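Local coordinates for major capsid protein (Paramecium bursaria Chlorella virus 1, PDB 5TIP) that forms the trimeric capsomers, glycosylated on their surface, that assemble into the pseudo T=169 icosahedral shell of the virus, at residues 113-117 and 118-122; 132-135 and 136-140; 212-215 and 216-219; 367-370 and 371-374. All coordinates share one frame; numbering follows the deposited sequence.

Overall arrangement
The four contacts are all local and follow one another along the chain. Interaction 1, on helix 109-119, lies deepest, about 6 Å from the centre of the chain. Interaction 2, a loop between helix 122-132 and strand 143-149, is about 20 Å from it between centres and includes N137 and L139 of a glycan pocket. Interactions 2 and 4 lie on opposite sides of the chain's centre, about 44 Å apart between centres; interaction 4 carries the mercury ion. Interaction 3, on helix 212-220, is about 47 Å from interaction 2, centre to centre. Interactions 1, 2 and 4 reach the third subunit; interactions 1, 3 and 4 reach the second.

Interaction 1 (113-117 and 118-122); sequences RTYDA and LFRMN
Y115 O accepts a nearly straight 2.8 Å bond from F119 N in helix 109-119, while L118 N shares itself weakly between T114 O and Y115 O; R120 and M121 are extended. The Y115 side chain, its CG anti to the backbone N (chi1 174°), lays one ring face against F119: CB of F119 stands 4.1 Å from the Y115 ring centroid, a CH-pi contact over the face. The two rings meet obliquely, their planes 32° apart, with Y115 CD1 3.7 Å from F119 CD2. The edge of the Y115 ring receives the R120 guanidinium, whose own face is turned to Y115 CE2, the two planes nearly perpendicular. D116 is held from two sides. Its OD2 takes a 2.8 Å salt bridge from R113 NH2, arriving from above the carboxylate plane, and its OD1 a weak, longer one of 3.3 Å from R120 NH1. R113 NE also pairs with E89, and R120 NH2 donates to Y339 OH of the third subunit. A water 3.0 Å from Y115 OH bonds weakly to F119 O. L118 packs on strands 350-354 and 257-266, so the helix joins the two jelly-roll domains. D116, between two arginines, with E89 also pairing to R113, is probably ionised, and the network runs through R120 to the trimer interface.

Interaction 2 (132-135 and 136-140); sequences TDWV and NNELV. With GLA (alpha-D-galactopyranose), chain G; FUC (alpha-L-fucopyranose), chain F; XYP (beta-D-xylopyranose), chain B.
E138 folds back on W134, four residues earlier, in the loop between helix 122-132 and strand 143-149. Its CB starts 3.7 Å from W134 CD1, with CG beside the backbone N, and the next atom, CG, lies against the same ring carbon. A bend at chi2 (87°) then turns the chain along the indole edge, bringing CD to 3.4 Å from W134 CD1. Of the two carboxylate oxygens, OE1 lies 3.4 Å from W134 CB and accepts N136 N at 3.0 Å on its syn side, 28° out of the carboxylate plane. OE2 lies at the edge of the indole, in its plane, and takes a 2.6 Å bond from a water. The carboxylate and indole planes are 72° apart. That same water accepts from V135 N and donates to N136 OD1, tying three residues of the turn together. The indole also meets F146 edge-to-face and K77 by a cation-pi contact. Beyond the turn the chain reaches sugar: N137 CG is 3.5 Å from C6 of a fucose, and L139 CD2 is 3.5 Å from O3 of a xylose. N137 and L139 belong to a glycan pocket, and L139 also packs on L396 of the third subunit. A buried carboxylate that accepts a backbone N-H and a water proton is probably ionised, and these bonds are consistent with a fixed loop shape where N137 and L139 meet the glycan.

Interaction 3 (212-215 and 216-219); sequences TQER and TRFA
E214 CG lies anti to its own N (chi1 -160°) with the chain extended beyond it, and with F218 chi1 at -90° this brings the two side chains, spaced i to i+4, alongside each other and pointing the same way. They stand on helix 212-220, the linker between the two jelly rolls of the double jelly-roll capsid fold, joining strands 200-210 and 223-237. E214 CG lies 3.7 Å from F218 CE2, and the carboxylate plane is turned 60° from the ring. The ring edge also meets the backbone one turn back, with F218 CD2 3.2 Å from E214 O, the carbonyl that accepts F218 N at 3.1 Å. At its tip E214 finds partners elsewhere, OE1 with T34 and OE2 with T24 of the second subunit, while F218 packs on F26 of that subunit and its ring meets that of H223. This buried side therefore lies at a subunit boundary. On the exposed side R215 NE makes a salt bridge to D64. R217 bends at chi3, placing NH1 3.9 Å from E214 CG, which lies at the edge of the guanidinium. R217 NH1 is 4.7 Å from E214 OE2, not in contact, though the opposite charge may slightly favour the ionised carboxylate. At the start of the helix, T212 O accepts two T216 donors from opposite faces of its plane: the backbone N at 3.1 Å and OG1 at 3.3 Å.

Interaction 4 (367-370 and 371-374); sequences TCNF and SRID. With HG (mercury (II) ion), chain T.
C368 SG and I373 CD1 meet at 3.5 Å beside a mercury ion, which the thiolate sulfur binds at 2.5 Å. C368 SG is the one metal bond here; around it I373 CD1 lies 3.6 Å and F370 CZ 3.8 Å from the mercury, packing contacts only. C368 stands in strand 368-369, where its backbone pairs with T258, and SG lies anti to the backbone N (chi1 173°), where it meets I373 CD1. Two turns shape the chain between. N369 OD1 accepts S371 N at 3.1 Å in an Asx turn, the donor tilted 29° from the amide carbonyl plane, and N369 O takes a weak bond from R372 N, closing a type I beta turn with F370 and S371 at its corners. One residue on, F370 O receives I373 N, also weakly. Farther out, S371 OG is bonded to N436 O and H256 N, which ties the turn to the chain terminus and to H256, just before strand 257-266. The third subunit packs over N369, S371 and R372 through G11, Q13 and Y10. Mercury is a soft metal with high affinity for sulfur, which accounts for its binding at this cysteine amid aliphatic and aromatic carbon without implying a natural metal site.

Interaction 1 (113-117 and 118-122)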
loop_
_atom_site.group_PDB
_atom_site.type_symbol
_atom_site.label_atom_id
_atom_site.label_comp_id
_atom_site.label_asym_id
_atom_site.label_seq_id
_atom_site.Cartn_x
_atom_site.Cartn_y
_atom_site.Cartn_z
ATOM N N ARG A 113 -15.650 -11.949 -5.364
ATOM C CA ARG A 113 -14.523 -12.730 -4.868
ATOM C C ARG A 113 -13.315 -12.590 -5.788
ATOM O O ARG A 113 -12.178 -12.480 -5.316
ATOM C CB ARG A 113 -14.922 -14.199 -4.727
ATOM C CG ARG A 113 -13.887 -15.075 -4.030
ATOM C CD ARG A 113 -14.099 -15.124 -2.520
ATOM N NE ARG A 113 -14.075 -13.795 -1.918
ATOM C CZ ARG A 113 -12.965 -13.150 -1.579
ATOM N NH1 ARG A 113 -11.782 -13.715 -1.778
ATOM N NH2 ARG A 113 -13.037 -11.940 -1.044
ATOM N N THR A 114 -13.547 -12.593 -7.105
ATOM C CA THR A 114 -12.449 -12.456 -8.057
ATOM C C THR A 114 -11.876 -11.043 -8.045
ATOM O O THR A 114 -10.653 -10.862 -8.091
ATOM C CB THR A 114 -12.929 -12.826 -9.462
ATOM O OG1 THR A 114 -13.339 -14.199 -9.480
ATOM C CG2 THR A 114 -11.819 -12.623 -10.487
ATOM N N TYR A 115 -12.746 -10.032 -7.977
ATOM C CA TYR A 115 -12.275 -8.652 -7.914
ATOM C C TYR A 115 -11.431 -8.415 -6.668
ATOM O O TYR A 115 -10.411 -7.718 -6.723
ATOM C CB TYR A 115 -13.465 -7.693 -7.948
ATOM C CG TYR A 115 -13.097 -6.241 -7.749
ATOM C CD1 TYR A 115 -12.721 -5.448 -8.822
ATOM C CD2 TYR A 115 -13.130 -5.663 -6.488
ATOM C CE1 TYR A 115 -12.384 -4.123 -8.645
ATOM C CE2 TYR A 115 -12.795 -4.338 -6.301
ATOM C CZ TYR A 115 -12.423 -3.572 -7.383
ATOM O OH TYR A 115 -12.088 -2.248 -7.208
ATOM N N ASP A 116 -11.843 -8.985 -5.536
ATOM C CA ASP A 116 -11.093 -8.804 -4.298
ATOM C C ASP A 116 -9.718 -9.454 -4.384
ATOM O O ASP A 116 -8.735 -8.912 -3.864
ATOM C CB ASP A 116 -11.890 -9.373 -3.123
ATOM C CG ASP A 116 -11.236 -9.098 -1.784
ATOM O OD1 ASP A 116 -11.025 -7.913 -1.456
ATOM O OD2 ASP A 116 -10.937 -10.067 -1.057
ATOM N N ALA A 117 -9.626 -10.610 -5.043
ATOM C CA ALA A 117 -8.350 -11.312 -5.135
ATOM C C ALA A 117 -7.367 -10.600 -6.056
ATOM O O ALA A 117 -6.151 -10.734 -5.882
ATOM C CB ALA A 117 -8.575 -12.745 -5.617
ATOM N N LEU A 118 -7.864 -9.844 -7.031
ATOM C CA LEU A 118 -7.008 -9.209 -8.025
ATOM C C LEU A 118 -6.740 -7.734 -7.754
ATOM O O LEU A 118 -5.596 -7.290 -7.882
ATOM C CB LEU A 118 -7.622 -9.355 -9.422
ATOM C CG LEU A 118 -7.413 -10.683 -10.151
ATOM C CD1 LEU A 118 -8.233 -10.708 -11.426
ATOM C CD2 LEU A 118 -5.940 -10.901 -10.460
ATOM N N PHE A 119 -7.759 -6.960 -7.384
ATOM C CA PHE A 119 -7.658 -5.507 -7.402
ATOM C C PHE A 119 -7.707 -4.860 -6.024
ATOM O O PHE A 119 -7.540 -3.640 -5.927
ATOM C CB PHE A 119 -8.755 -4.928 -8.300
ATOM C CG PHE A 119 -8.645 -5.372 -9.728
ATOM C CD1 PHE A 119 -7.693 -4.815 -10.564
ATOM C CD2 PHE A 119 -9.472 -6.364 -10.227
ATOM C CE1 PHE A 119 -7.577 -5.227 -11.875
ATOM C CE2 PHE A 119 -9.362 -6.780 -11.539
ATOM C CZ PHE A 119 -8.411 -6.212 -12.364
ATOM N N ARG A 120 -7.938 -5.624 -4.966
ATOM C CA ARG A 120 -7.724 -5.121 -3.618
ATOM C C ARG A 120 -6.417 -5.677 -3.070
ATOM O O ARG A 120 -5.926 -6.720 -3.507
ATOM C CB ARG A 120 -8.890 -5.479 -2.695
ATOM C CG ARG A 120 -10.096 -4.570 -2.868
ATOM C CD ARG A 120 -11.024 -4.629 -1.665
ATOM N NE ARG A 120 -12.309 -3.995 -1.943
ATOM C CZ ARG A 120 -13.335 -4.613 -2.516
ATOM N NH1 ARG A 120 -13.229 -5.885 -2.871
ATOM N NH2 ARG A 120 -14.467 -3.961 -2.736
ATOM N N MET A 121 -5.850 -4.959 -2.105
ATOM C CA MET A 121 -4.549 -5.333 -1.576
ATOM C C MET A 121 -4.342 -4.671 -0.225
ATOM O O MET A 121 -5.015 -3.696 0.122
ATOM C CB MET A 121 -3.419 -4.933 -2.530
ATOM C CG MET A 121 -3.284 -3.428 -2.709
ATOM S SD MET A 121 -2.056 -2.950 -3.941
ATOM C CE MET A 121 -2.836 -3.529 -5.445
ATOM N N ASN A 122 -3.404 -5.229 0.531
ATOM C CA ASN A 122 -2.818 -4.594 1.724
ATOM C C ASN A 122 -3.916 -4.422 2.780
ATOM O O ASN A 122 -4.797 -5.288 2.897
ATOM C CB ASN A 122 -2.122 -3.317 1.306
ATOM C CG ASN A 122 -1.004 -3.566 0.320
ATOM O OD1 ASN A 122 -0.324 -4.589 0.388
ATOM N ND2 ASN A 122 -0.805 -2.634 -0.604
HETATM O O HOH W 1 -10.075 -1.390 -5.120
#

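Interaction 2 (132-135 and 136-140)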
loop_
_atom_site.group_PDB
_atom_site.type_symbol
_atom_site.label_atom_id
_atom_site.label_comp_id
_atom_site.label_asym_id
_atom_site.label_seq_id
_atom_site.Cartn_x
_atom_site.Cartn_y
_atom_site.Cartn_z
ATOM N N THR A 132 -17.052 -8.029 5.706
ATOM C CA THR A 132 -17.819 -9.107 5.095
ATOM C C THR A 132 -17.610 -10.463 5.762
ATOM O O THR A 132 -18.092 -11.471 5.237
ATOM C CB THR A 132 -17.486 -9.226 3.601
ATOM O OG1 THR A 132 -16.078 -9.437 3.440
ATOM C CG2 THR A 132 -17.894 -7.965 2.853
ATOM N N ASP A 133 -16.915 -10.524 6.897
ATOM C CA ASP A 133 -16.610 -11.814 7.501
ATOM C C ASP A 133 -16.257 -11.616 8.969
ATOM O O ASP A 133 -15.979 -10.500 9.416
ATOM C CB ASP A 133 -15.462 -12.511 6.760
ATOM C CG ASP A 133 -15.402 -13.999 7.038
ATOM O OD1 ASP A 133 -16.168 -14.479 7.898
ATOM O OD2 ASP A 133 -14.586 -14.691 6.393
ATOM N N TRP A 134 -16.283 -12.720 9.713
ATOM C CA TRP A 134 -15.751 -12.759 11.070
ATOM C C TRP A 134 -14.255 -13.040 11.006
ATOM O O TRP A 134 -13.833 -14.030 10.401
ATOM C CB TRP A 134 -16.452 -13.832 11.907
ATOM C CG TRP A 134 -17.844 -13.478 12.338
ATOM C CD1 TRP A 134 -18.200 -12.744 13.431
ATOM C CD2 TRP A 134 -19.068 -13.863 11.698
ATOM N NE1 TRP A 134 -19.567 -12.639 13.507
ATOM C CE2 TRP A 134 -20.123 -13.318 12.456
ATOM C CE3 TRP A 134 -19.373 -14.611 10.557
ATOM C CZ2 TRP A 134 -21.460 -13.496 12.107
ATOM C CZ3 TRP A 134 -20.701 -14.787 10.215
ATOM C CH2 TRP A 134 -21.727 -14.231 10.987
ATOM N N VAL A 135 -13.457 -12.175 11.631
ATOM C CA VAL A 135 -12.006 -12.269 11.507
ATOM C C VAL A 135 -11.336 -12.267 12.876
ATOM O O VAL A 135 -10.114 -12.108 12.976
ATOM C CB VAL A 135 -11.453 -11.120 10.645
ATOM C CG1 VAL A 135 -11.996 -11.200 9.232
ATOM C CG2 VAL A 135 -11.788 -9.777 11.274
ATOM N N ASN A 136 -12.120 -12.442 13.939
ATOM C CA ASN A 136 -11.599 -12.390 15.300
ATOM C C ASN A 136 -11.927 -13.654 16.091
ATOM O O ASN A 136 -12.119 -13.598 17.309
ATOM C CB ASN A 136 -12.108 -11.144 16.021
ATOM C CG ASN A 136 -11.587 -9.863 15.397
ATOM O OD1 ASN A 136 -12.300 -9.181 14.662
ATOM N ND2 ASN A 136 -10.329 -9.541 15.672
ATOM N N ASN A 137 -12.004 -14.797 15.405
ATOM C CA ASN A 137 -12.168 -16.105 16.044
ATOM C C ASN A 137 -13.475 -16.195 16.831
ATOM O O ASN A 137 -13.529 -16.790 17.909
ATOM C CB ASN A 137 -10.973 -16.427 16.945
ATOM C CG ASN A 137 -9.645 -16.222 16.246
ATOM O OD1 ASN A 137 -9.536 -16.390 15.032
ATOM N ND2 ASN A 137 -8.625 -15.853 17.014
ATOM N N GLU A 138 -14.536 -15.600 16.293
ATOM C CA GLU A 138 -15.816 -15.605 16.985
ATOM C C GLU A 138 -16.411 -17.012 17.018
ATOM O O GLU A 138 -16.118 -17.864 16.173
ATOM C CB GLU A 138 -16.792 -14.635 16.317
ATOM C CG GLU A 138 -16.449 -13.161 16.506
ATOM C CD GLU A 138 -15.491 -12.633 15.453
ATOM O OE1 GLU A 138 -14.800 -13.448 14.805
ATOM O OE2 GLU A 138 -15.430 -11.400 15.269
ATOM N N LEU A 139 -17.263 -17.247 18.012
ATOM C CA LEU A 139 -17.839 -18.558 18.262
ATOM C C LEU A 139 -19.294 -18.601 17.804
ATOM O O LEU A 139 -19.829 -17.642 17.242
ATOM C CB LEU A 139 -17.722 -18.920 19.744
ATOM C CG LEU A 139 -16.313 -18.893 20.336
ATOM C CD1 LEU A 139 -16.368 -19.060 21.845
ATOM C CD2 LEU A 139 -15.454 -19.976 19.705
ATOM N N VAL A 140 -19.938 -19.747 18.050
ATOM C CA VAL A 140 -21.334 -19.926 17.673
ATOM C C VAL A 140 -22.187 -18.849 18.326
ATOM O O VAL A 140 -21.980 -18.483 19.490
ATOM C CB VAL A 140 -21.820 -21.331 18.070
ATOM C CG1 VAL A 140 -23.256 -21.553 17.615
ATOM C CG2 VAL A 140 -20.904 -22.395 17.494
HETATM C C1 GLA G . -23.446 -19.749 24.874
HETATM C C2 GLA G . -21.985 -19.883 24.486
HETATM C C3 GLA G . -21.545 -18.588 23.816
HETATM C C4 GLA G . -22.417 -18.360 22.596
HETATM C C5 GLA G . -23.883 -18.293 23.004
HETATM C C6 GLA G . -24.800 -18.113 21.797
HETATM O O2 GLA G . -21.235 -20.113 25.681
HETATM O O3 GLA G . -20.175 -18.642 23.406
HETATM O O4 GLA G . -22.227 -19.456 21.698
HETATM O O5 GLA G . -24.241 -19.483 23.712
HETATM O O6 GLA G . -26.129 -17.794 22.228
HETATM C C1 FUC F . -9.345 -22.121 13.360
HETATM C C2 FUC F . -9.525 -23.452 14.073
HETATM C C3 FUC F . -8.736 -23.415 15.376
HETATM C C4 FUC F . -9.222 -22.246 16.225
HETATM C C5 FUC F . -9.113 -20.961 15.410
HETATM C C6 FUC F . -9.622 -19.763 16.201
HETATM O O2 FUC F . -9.067 -24.519 13.239
HETATM O O3 FUC F . -8.869 -24.651 16.085
HETATM O O4 FUC F . -10.579 -22.487 16.618
HETATM O O5 FUC F . -9.866 -21.098 14.207
HETATM C C1 XYP B . -10.757 -22.378 18.011
HETATM C C2 XYP B . -12.262 -22.579 18.137
HETATM C C3 XYP B . -12.643 -22.817 19.592
HETATM C C4 XYP B . -11.789 -23.930 20.187
HETATM C C5 XYP B . -10.310 -23.674 19.920
HETATM O O2 XYP B . -12.947 -21.423 17.642
HETATM O O3 XYP B . -14.026 -23.177 19.673
HETATM O O4 XYP B . -12.019 -24.011 21.599
HETATM O O5 XYP B . -10.106 -23.542 18.515
HETATM O O HOH W 2 -12.487 -15.616 12.775
HETATM O O HOH W 3 -14.597 -10.269 13.124
HETATM O O HOH W 4 -8.027 -13.557 14.015
#

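Interaction 3 (212-215 and 216-219)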
loop_
_atom_site.group_PDB
_atom_site.type_symbol
_atom_site.label_atom_id
_atom_site.label_comp_id
_atom_site.label_asym_id
_atom_site.label_seq_id
_atom_site.Cartn_x
_atom_site.Cartn_y
_atom_site.Cartn_z
ATOM N N THR A 212 -26.308 25.842 -6.903
ATOM C CA THR A 212 -27.340 26.255 -7.852
ATOM C C THR A 212 -26.852 26.183 -9.296
ATOM O O THR A 212 -27.548 25.654 -10.170
ATOM C CB THR A 212 -27.811 27.671 -7.521
ATOM O OG1 THR A 212 -28.236 27.726 -6.155
ATOM C CG2 THR A 212 -28.968 28.073 -8.424
ATOM N N GLN A 213 -25.658 26.714 -9.568
ATOM C CA GLN A 213 -25.179 26.785 -10.947
ATOM C C GLN A 213 -24.929 25.396 -11.522
ATOM O O GLN A 213 -25.426 25.061 -12.603
ATOM C CB GLN A 213 -23.914 27.638 -11.033
ATOM C CG GLN A 213 -24.157 29.133 -10.923
ATOM C CD GLN A 213 -22.925 29.936 -11.287
ATOM O OE1 GLN A 213 -21.834 29.383 -11.427
ATOM N NE2 GLN A 213 -23.092 31.242 -11.457
ATOM N N GLU A 214 -24.160 24.571 -10.808
ATOM C CA GLU A 214 -23.870 23.231 -11.302
ATOM C C GLU A 214 -25.131 22.378 -11.340
ATOM O O GLU A 214 -25.209 21.426 -12.124
ATOM C CB GLU A 214 -22.799 22.579 -10.429
ATOM C CG GLU A 214 -22.081 21.413 -11.076
ATOM C CD GLU A 214 -21.051 20.792 -10.156
ATOM O OE1 GLU A 214 -21.143 21.005 -8.926
ATOM O OE2 GLU A 214 -20.147 20.096 -10.662
ATOM N N ARG A 215 -26.124 22.705 -10.507
ATOM C CA ARG A 215 -27.401 22.002 -10.561
ATOM C C ARG A 215 -28.129 22.291 -11.869
ATOM O O ARG A 215 -28.766 21.399 -12.443
ATOM C CB ARG A 215 -28.267 22.404 -9.366
ATOM C CG ARG A 215 -29.135 21.291 -8.828
ATOM C CD ARG A 215 -29.969 21.747 -7.649
ATOM N NE ARG A 215 -30.889 20.702 -7.209
ATOM C CZ ARG A 215 -32.103 20.519 -7.718
ATOM N NH1 ARG A 215 -32.547 21.312 -8.684
ATOM N NH2 ARG A 215 -32.878 19.544 -7.261
ATOM N N THR A 216 -28.044 23.533 -12.354
ATOM C CA THR A 216 -28.677 23.891 -13.618
ATOM C C THR A 216 -27.967 23.236 -14.794
ATOM O O THR A 216 -28.614 22.834 -15.767
ATOM C CB THR A 216 -28.697 25.415 -13.779
ATOM O OG1 THR A 216 -29.518 25.996 -12.758
ATOM C CG2 THR A 216 -29.242 25.819 -15.143
ATOM N N ARG A 217 -26.648 23.083 -14.703
ATOM C CA ARG A 217 -25.897 22.497 -15.804
ATOM C C ARG A 217 -26.187 21.012 -15.956
ATOM O O ARG A 217 -26.325 20.513 -17.078
ATOM C CB ARG A 217 -24.408 22.697 -15.561
ATOM C CG ARG A 217 -23.909 24.115 -15.634
ATOM C CD ARG A 217 -22.417 24.106 -15.365
ATOM N NE ARG A 217 -21.713 23.289 -16.350
ATOM C CZ ARG A 217 -21.263 22.060 -16.108
ATOM N NH1 ARG A 217 -21.440 21.513 -14.913
ATOM N NH2 ARG A 217 -20.627 21.387 -17.057
ATOM N N PHE A 218 -26.277 20.288 -14.840
ATOM C CA PHE A 218 -26.554 18.858 -14.908
ATOM C C PHE A 218 -27.959 18.571 -15.419
ATOM O O PHE A 218 -28.179 17.552 -16.082
ATOM C CB PHE A 218 -26.341 18.220 -13.538
ATOM C CG PHE A 218 -24.942 17.730 -13.317
ATOM C CD1 PHE A 218 -24.578 16.444 -13.678
ATOM C CD2 PHE A 218 -23.989 18.558 -12.753
ATOM C CE1 PHE A 218 -23.287 15.992 -13.479
ATOM C CE2 PHE A 218 -22.697 18.113 -12.549
ATOM C CZ PHE A 218 -22.345 16.829 -12.912
ATOM N N ALA A 219 -28.914 19.452 -15.134
ATOM C CA ALA A 219 -30.298 19.224 -15.523
ATOM C C ALA A 219 -30.608 19.701 -16.931
ATOM O O ALA A 219 -31.674 19.365 -17.460
ATOM C CB ALA A 219 -31.243 19.916 -14.536
#

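Interaction 4 (367-370 and 371-374)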
loop_
_atom_site.group_PDB
_atom_site.type_symbol
_atom_site.label_atom_id
_atom_site.label_comp_id
_atom_site.label_asym_id
_atom_site.label_seq_id
_atom_site.Cartn_x
_atom_site.Cartn_y
_atom_site.Cartn_z
ATOM N N THR A 367 -7.086 -1.267 -24.760
ATOM C CA THR A 367 -8.235 -2.157 -24.800
ATOM C C THR A 367 -8.122 -3.062 -26.015
ATOM O O THR A 367 -7.303 -2.843 -26.912
ATOM C CB THR A 367 -9.564 -1.385 -24.854
ATOM O OG1 THR A 367 -9.595 -0.559 -26.025
ATOM C CG2 THR A 367 -9.755 -0.522 -23.614
ATOM N N CYS A 368 -8.952 -4.099 -26.028
ATOM C CA CYS A 368 -9.139 -4.935 -27.202
ATOM C C CYS A 368 -10.622 -4.991 -27.525
ATOM O O CYS A 368 -11.436 -5.319 -26.656
ATOM C CB CYS A 368 -8.599 -6.344 -26.982
ATOM S SG CYS A 368 -9.013 -7.442 -28.334
ATOM N N ASN A 369 -10.970 -4.672 -28.768
ATOM C CA ASN A 369 -12.367 -4.622 -29.192
ATOM C C ASN A 369 -12.797 -6.028 -29.584
ATOM O O ASN A 369 -12.513 -6.495 -30.689
ATOM C CB ASN A 369 -12.542 -3.636 -30.340
ATOM C CG ASN A 369 -13.985 -3.218 -30.531
ATOM O OD1 ASN A 369 -14.906 -3.921 -30.116
ATOM N ND2 ASN A 369 -14.189 -2.064 -31.152
ATOM N N PHE A 370 -13.492 -6.709 -28.671
ATOM C CA PHE A 370 -14.009 -8.043 -28.951
ATOM C C PHE A 370 -15.207 -8.031 -29.889
ATOM O O PHE A 370 -15.604 -9.100 -30.366
ATOM C CB PHE A 370 -14.383 -8.747 -27.648
ATOM C CG PHE A 370 -13.224 -9.400 -26.959
ATOM C CD1 PHE A 370 -12.346 -8.653 -26.195
ATOM C CD2 PHE A 370 -13.013 -10.763 -27.075
ATOM C CE1 PHE A 370 -11.278 -9.254 -25.558
ATOM C CE2 PHE A 370 -11.946 -11.370 -26.439
ATOM C CZ PHE A 370 -11.078 -10.613 -25.680
ATOM N N SER A 371 -15.795 -6.863 -30.160
ATOM C CA SER A 371 -16.880 -6.789 -31.130
ATOM C C SER A 371 -16.388 -6.935 -32.563
ATOM O O SER A 371 -17.203 -7.175 -33.462
ATOM C CB SER A 371 -17.632 -5.465 -30.986
ATOM O OG SER A 371 -18.211 -5.333 -29.699
ATOM N N ARG A 372 -15.087 -6.786 -32.801
ATOM C CA ARG A 372 -14.517 -6.929 -34.135
ATOM C C ARG A 372 -13.746 -8.230 -34.313
ATOM O O ARG A 372 -13.034 -8.386 -35.311
ATOM C CB ARG A 372 -13.627 -5.733 -34.470
ATOM C CG ARG A 372 -14.352 -4.411 -34.361
ATOM C CD ARG A 372 -15.577 -4.434 -35.257
ATOM N NE ARG A 372 -15.240 -4.647 -36.660
ATOM C CZ ARG A 372 -16.108 -5.083 -37.566
ATOM N NH1 ARG A 372 -17.357 -5.356 -37.211
ATOM N NH2 ARG A 372 -15.728 -5.256 -38.825
ATOM N N ILE A 373 -13.866 -9.163 -33.375
ATOM C CA ILE A 373 -13.163 -10.439 -33.434
ATOM C C ILE A 373 -14.207 -11.534 -33.583
ATOM O O ILE A 373 -15.077 -11.696 -32.718
ATOM C CB ILE A 373 -12.294 -10.671 -32.190
ATOM C CG1 ILE A 373 -11.342 -9.492 -31.982
ATOM C CG2 ILE A 373 -11.529 -11.977 -32.315
ATOM C CD1 ILE A 373 -10.561 -9.568 -30.697
ATOM N N ASP A 374 -14.121 -12.284 -34.684
ATOM C CA ASP A 374 -15.090 -13.346 -34.925
ATOM C C ASP A 374 -14.854 -14.534 -34.001
ATOM O O ASP A 374 -15.808 -15.096 -33.451
ATOM C CB ASP A 374 -15.030 -13.786 -36.389
ATOM C CG ASP A 374 -15.631 -12.762 -37.330
ATOM O OD1 ASP A 374 -16.487 -11.971 -36.880
ATOM O OD2 ASP A 374 -15.251 -12.748 -38.520
HETATM HG HG HG T . -8.144 -9.801 -28.027
HETATM O O HOH W 5 -15.155 -11.545 -30.029
#